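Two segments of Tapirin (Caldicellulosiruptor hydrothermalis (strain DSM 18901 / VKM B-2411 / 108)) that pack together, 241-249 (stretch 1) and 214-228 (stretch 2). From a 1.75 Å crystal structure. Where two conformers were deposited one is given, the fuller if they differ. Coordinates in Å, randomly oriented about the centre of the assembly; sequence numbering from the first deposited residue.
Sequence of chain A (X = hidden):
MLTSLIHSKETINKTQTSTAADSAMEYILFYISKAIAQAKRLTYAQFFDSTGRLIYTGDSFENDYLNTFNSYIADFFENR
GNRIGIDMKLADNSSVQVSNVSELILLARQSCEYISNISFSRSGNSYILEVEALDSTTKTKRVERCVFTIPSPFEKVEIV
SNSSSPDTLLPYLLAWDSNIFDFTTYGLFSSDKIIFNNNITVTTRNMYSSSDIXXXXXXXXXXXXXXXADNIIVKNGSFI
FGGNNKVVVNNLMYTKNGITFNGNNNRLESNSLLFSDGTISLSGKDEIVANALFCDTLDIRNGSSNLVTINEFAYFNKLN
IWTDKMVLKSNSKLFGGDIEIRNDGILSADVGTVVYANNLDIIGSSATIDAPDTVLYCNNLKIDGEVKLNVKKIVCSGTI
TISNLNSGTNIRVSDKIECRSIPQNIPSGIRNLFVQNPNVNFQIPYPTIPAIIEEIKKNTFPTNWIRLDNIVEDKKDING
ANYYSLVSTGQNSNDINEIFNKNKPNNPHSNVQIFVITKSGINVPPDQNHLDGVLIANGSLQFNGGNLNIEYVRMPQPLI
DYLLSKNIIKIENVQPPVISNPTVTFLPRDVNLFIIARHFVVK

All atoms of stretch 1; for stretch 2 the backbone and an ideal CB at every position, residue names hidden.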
# COMPACT_ATOMS: atom_id res chain seq x y z
N PHE A 241 0.15 -1.06 10.26
CA PHE A 241 -0.98 -1.87 10.72
C PHE A 241 -0.75 -2.28 12.19
O PHE A 241 0.41 -2.38 12.63
CB PHE A 241 -1.15 -3.17 9.93
CG PHE A 241 -1.72 -3.00 8.53
CD1 PHE A 241 -0.94 -2.56 7.49
CD2 PHE A 241 -2.99 -3.28 8.28
CE1 PHE A 241 -1.45 -2.35 6.23
CE2 PHE A 241 -3.50 -3.13 7.02
CZ PHE A 241 -2.77 -2.61 5.99
N GLY A 242 -1.82 -2.55 12.93
CA GLY A 242 -1.74 -2.96 14.34
C GLY A 242 -2.13 -4.36 14.69
O GLY A 242 -1.71 -4.91 15.74
N GLY A 243 -2.90 -4.98 13.82
CA GLY A 243 -3.39 -6.35 13.99
C GLY A 243 -4.85 -6.54 13.77
O GLY A 243 -5.66 -5.73 14.26
N ASN A 244 -5.20 -7.56 12.97
CA ASN A 244 -6.58 -7.84 12.64
C ASN A 244 -7.31 -6.63 11.96
O ASN A 244 -8.55 -6.52 12.02
CB ASN A 244 -7.35 -8.31 13.85
CG ASN A 244 -8.61 -9.00 13.50
OD1 ASN A 244 -8.68 -9.85 12.60
ND2 ASN A 244 -9.65 -8.68 14.25
N ASN A 245 -6.52 -5.80 11.27
CA ASN A 245 -7.07 -4.60 10.56
C ASN A 245 -7.33 -5.02 9.15
O ASN A 245 -6.45 -5.73 8.49
CB ASN A 245 -6.07 -3.50 10.52
CG ASN A 245 -5.61 -3.04 11.90
OD1 ASN A 245 -4.42 -2.86 12.09
ND2 ASN A 245 -6.52 -2.76 12.83
N LYS A 246 -8.45 -4.55 8.58
CA LYS A 246 -8.84 -4.89 7.21
C LYS A 246 -9.03 -3.57 6.42
O LYS A 246 -9.98 -2.81 6.71
CB LYS A 246 -10.10 -5.73 7.16
CG LYS A 246 -10.23 -6.86 8.23
CD LYS A 246 -9.21 -7.95 8.13
CE LYS A 246 -9.40 -8.95 9.27
NZ LYS A 246 -8.65 -10.19 8.96
N VAL A 247 -8.17 -3.34 5.44
CA VAL A 247 -8.06 -2.01 4.74
C VAL A 247 -8.38 -2.29 3.29
O VAL A 247 -7.81 -3.20 2.69
CB VAL A 247 -6.70 -1.40 4.89
CG1 VAL A 247 -6.53 -0.12 4.03
CG2 VAL A 247 -6.46 -1.02 6.35
N VAL A 248 -9.26 -1.46 2.68
CA VAL A 248 -9.66 -1.62 1.30
C VAL A 248 -9.48 -0.23 0.65
O VAL A 248 -10.12 0.71 1.13
CB VAL A 248 -11.17 -2.02 1.16
CG1 VAL A 248 -11.48 -2.24 -0.31
CG2 VAL A 248 -11.43 -3.33 1.91
N VAL A 249 -8.61 -0.17 -0.35
CA VAL A 249 -8.29 1.08 -1.07
C VAL A 249 -8.60 0.81 -2.54
O VAL A 249 -7.90 0.06 -3.24
CB VAL A 249 -6.84 1.55 -0.89
CG1 VAL A 249 -6.73 2.93 -1.60
CG2 VAL A 249 -6.53 1.69 0.58
N UNK A 214 -1.03 5.48 11.74
CA UNK A 214 -0.89 4.30 12.60
C UNK A 214 -2.25 3.73 13.02
O UNK A 214 -3.07 4.43 13.65
CB UNK A 214 -0.07 4.65 13.84
N UNK A 215 -2.49 2.46 12.69
CA UNK A 215 -3.58 1.72 13.20
C UNK A 215 -3.17 0.95 14.49
O UNK A 215 -1.98 0.62 14.70
CB UNK A 215 -4.10 0.77 12.12
N UNK A 216 -4.17 0.72 15.31
CA UNK A 216 -4.04 -0.16 16.52
C UNK A 216 -4.78 -1.42 16.24
O UNK A 216 -5.58 -1.48 15.34
CB UNK A 216 -4.58 0.50 17.79
N UNK A 217 -4.53 -2.43 17.04
CA UNK A 217 -5.17 -3.70 16.85
C UNK A 217 -6.70 -3.63 17.04
O UNK A 217 -7.24 -2.85 17.88
CB UNK A 217 -4.56 -4.72 17.82
N UNK A 218 -7.40 -4.39 16.22
CA UNK A 218 -8.82 -4.56 16.30
C UNK A 218 -9.14 -5.86 17.04
O UNK A 218 -8.91 -6.95 16.59
CB UNK A 218 -9.44 -4.55 14.90
N UNK A 219 -9.65 -5.70 18.24
CA UNK A 219 -9.93 -6.82 19.13
C UNK A 219 -11.41 -6.94 19.39
O UNK A 219 -11.84 -7.91 19.95
CB UNK A 219 -9.18 -6.66 20.45
N UNK A 220 -12.18 -5.95 18.95
CA UNK A 220 -13.62 -5.86 19.15
C UNK A 220 -14.22 -4.84 18.14
O UNK A 220 -14.85 -3.87 18.53
CB UNK A 220 -13.93 -5.45 20.59
N UNK A 221 -13.96 -5.07 16.84
CA UNK A 221 -14.37 -4.13 15.78
C UNK A 221 -15.60 -4.78 15.10
O UNK A 221 -15.48 -5.90 14.52
CB UNK A 221 -13.24 -3.86 14.78
N UNK A 222 -16.78 -4.12 15.21
CA UNK A 222 -18.01 -4.72 14.61
C UNK A 222 -18.01 -4.68 13.06
O UNK A 222 -18.53 -5.62 12.47
CB UNK A 222 -19.25 -3.98 15.13
N UNK A 223 -17.41 -3.64 12.44
CA UNK A 223 -17.26 -3.52 10.96
C UNK A 223 -16.64 -4.71 10.20
O UNK A 223 -15.79 -5.46 10.72
CB UNK A 223 -16.40 -2.29 10.67
N UNK A 224 -17.11 -4.89 8.97
CA UNK A 224 -16.40 -5.61 7.91
C UNK A 224 -14.92 -5.08 7.72
O UNK A 224 -14.01 -5.84 7.44
CB UNK A 224 -17.18 -5.47 6.60
N UNK A 225 -14.69 -3.78 7.85
CA UNK A 225 -13.37 -3.26 7.49
C UNK A 225 -13.02 -2.30 8.54
O UNK A 225 -13.88 -1.81 9.29
CB UNK A 225 -13.33 -2.61 6.10
N UNK A 226 -11.74 -2.08 8.68
CA UNK A 226 -11.18 -1.02 9.45
C UNK A 226 -11.21 0.31 8.66
O UNK A 226 -11.54 1.38 9.23
CB UNK A 226 -9.75 -1.38 9.86
N UNK A 227 -10.65 0.29 7.46
CA UNK A 227 -10.68 1.51 6.61
C UNK A 227 -11.15 1.07 5.24
O UNK A 227 -10.62 0.12 4.65
CB UNK A 227 -9.32 2.20 6.53
N UNK A 228 -12.12 1.81 4.69
CA UNK A 228 -12.51 1.71 3.32
C UNK A 228 -12.32 3.14 2.71
O UNK A 228 -12.82 4.09 3.26
CB UNK A 228 -13.94 1.19 3.19

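Position 214 has no stretch 1 atom near its CB, so this contact sets no preference; it is T214. At 215 the CB points toward stretch 1, 3.6 Å from N245 OD1, but that oxygen already accepts from G242 N (2.7 Å) and G243 N (3.1 Å). With the F241 ring and V247 nearby, an aliphatic chain such as leucine, isoleucine or methionine suits. L215 places CD1 4.1 Å from V247 CG2 and 4.4 Å from F241 CD2.

At 216 the CB turns away and many residues would do. The backbone does the work: N245 ND2 donates to the O of 216 at 3.0 Å, nearly straight. The residue is R216. The CB of 217 lies sideways, 3.5 Å from G242 O, so a small side chain fits easily. S217 suits, its CB 3.6 Å from G242 O, and its CA makes a CA-H...O contact with G243 O at 3.3 Å.

Position 218 is more demanding. Its N donates to G243 O (2.9 Å), its O accepts from N244 ND2 (3.0 Å), and its CB points toward stretch 1, 4.0 Å from N245 ND2. An acceptor is wanted, so aspartate or asparagine would serve. D218 takes the N245 ND2 hydrogen bond on OD2 at 3.1 Å.

Positions 219 and 220 point away and are free; they are N219 and N220. At 221 the CB points toward stretch 1 but lies 6.1 Å from N244 O, so a long chain is needed to reach that carbonyl, which favours a donor: lysine or arginine. R221 NH2 gives a hydrogen bond to N244 O (2.9 Å) and a salt bridge to D218 OD2 (2.9 Å), tying the loop to itself and to its partner.

Positions 222 and 223 are out of reach; a CB at 223 would clash with the O of 225, 2.9 Å away, so glycine is apt there. They are P222 and G223. Position 224, sideways and distant, tolerates many residues and holds D224.

At 225 the CB sits sideways, 3.4 Å from K246 O, and several residues could lead outward; Y225 does so. The N of 226 donates to K246 O (2.7 Å), while its CB points toward the K246 backbone. A short hydroxyl, serine or threonine, can answer K246 N: T226 OG1 accepts from it at 3.0 Å and donates to D218 OD2 at 2.6 Å.

At 227 a parallel bridge to V247 begins, and the O of 227 accepts from V248 N (2.9 Å). A beta-branched aliphatic suits the V247 side; I227 CB lies 4.2 Å from V247 CG2. Position 228 pairs with V248 on the other face, where a long chain can run alongside; K228 is extended until its last torsion.

Stretch 2 214-228: TLRSDNNRPGDYTIK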
# COMPACT_ATOMS: atom_id res chain seq x y z
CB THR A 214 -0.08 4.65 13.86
OG1 THR A 214 1.23 5.13 13.47
CG2 THR A 214 0.13 3.41 14.68
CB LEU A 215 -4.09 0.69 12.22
CG LEU A 215 -4.70 1.27 10.95
CD1 LEU A 215 -5.08 0.08 10.09
CD2 LEU A 215 -5.99 1.99 11.28
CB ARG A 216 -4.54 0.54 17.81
CG ARG A 216 -3.90 1.89 18.04
CD ARG A 216 -2.36 1.82 18.12
NE ARG A 216 -1.76 3.09 18.60
CZ ARG A 216 -0.47 3.31 18.63
NH1 ARG A 216 0.40 2.36 18.22
NH2 ARG A 216 -0.03 4.50 19.04
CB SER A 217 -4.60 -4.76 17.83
OG SER A 217 -5.15 -4.50 19.12
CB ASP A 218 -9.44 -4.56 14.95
CG ASP A 218 -9.47 -3.15 14.28
OD1 ASP A 218 -9.35 -2.10 15.00
OD2 ASP A 218 -9.54 -3.16 13.04
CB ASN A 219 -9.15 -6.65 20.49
CG ASN A 219 -9.20 -5.21 21.05
OD1 ASN A 219 -10.29 -4.70 21.34
ND2 ASN A 219 -8.01 -4.54 21.16
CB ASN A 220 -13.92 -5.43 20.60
CG ASN A 220 -15.42 -5.42 20.93
OD1 ASN A 220 -16.19 -6.15 20.33
ND2 ASN A 220 -15.82 -4.59 21.89
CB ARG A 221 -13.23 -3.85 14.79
CG ARG A 221 -13.51 -2.70 13.85
CD ARG A 221 -12.84 -2.85 12.49
NE ARG A 221 -13.19 -4.06 11.72
CZ ARG A 221 -12.41 -5.13 11.48
NH1 ARG A 221 -12.89 -6.15 10.77
NH2 ARG A 221 -11.17 -5.21 11.91
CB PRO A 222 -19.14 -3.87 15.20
CG PRO A 222 -18.50 -2.53 15.47
CD PRO A 222 -17.03 -2.78 15.78
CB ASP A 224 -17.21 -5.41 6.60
CG ASP A 224 -16.53 -5.99 5.34
OD1 ASP A 224 -15.27 -6.13 5.25
OD2 ASP A 224 -17.29 -6.28 4.41
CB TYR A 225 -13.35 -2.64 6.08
CG TYR A 225 -14.43 -1.61 5.90
CD1 TYR A 225 -14.29 -0.36 6.41
CD2 TYR A 225 -15.54 -1.90 5.12
CE1 TYR A 225 -15.28 0.62 6.24
CE2 TYR A 225 -16.56 -0.98 4.93
CZ TYR A 225 -16.43 0.28 5.46
OH TYR A 225 -17.45 1.20 5.29
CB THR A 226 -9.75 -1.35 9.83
OG1 THR A 226 -9.78 -2.67 10.45
CG2 THR A 226 -9.23 -0.36 10.78
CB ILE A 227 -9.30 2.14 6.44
CG1 ILE A 227 -8.77 2.60 7.78
CG2 ILE A 227 -9.37 3.30 5.46
CD1 ILE A 227 -7.35 3.21 7.60
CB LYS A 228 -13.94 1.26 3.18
CG LYS A 228 -14.31 1.15 1.71
CD LYS A 228 -15.78 0.77 1.57
CE LYS A 228 -16.23 0.70 0.12
NZ LYS A 228 -15.44 -0.32 -0.68
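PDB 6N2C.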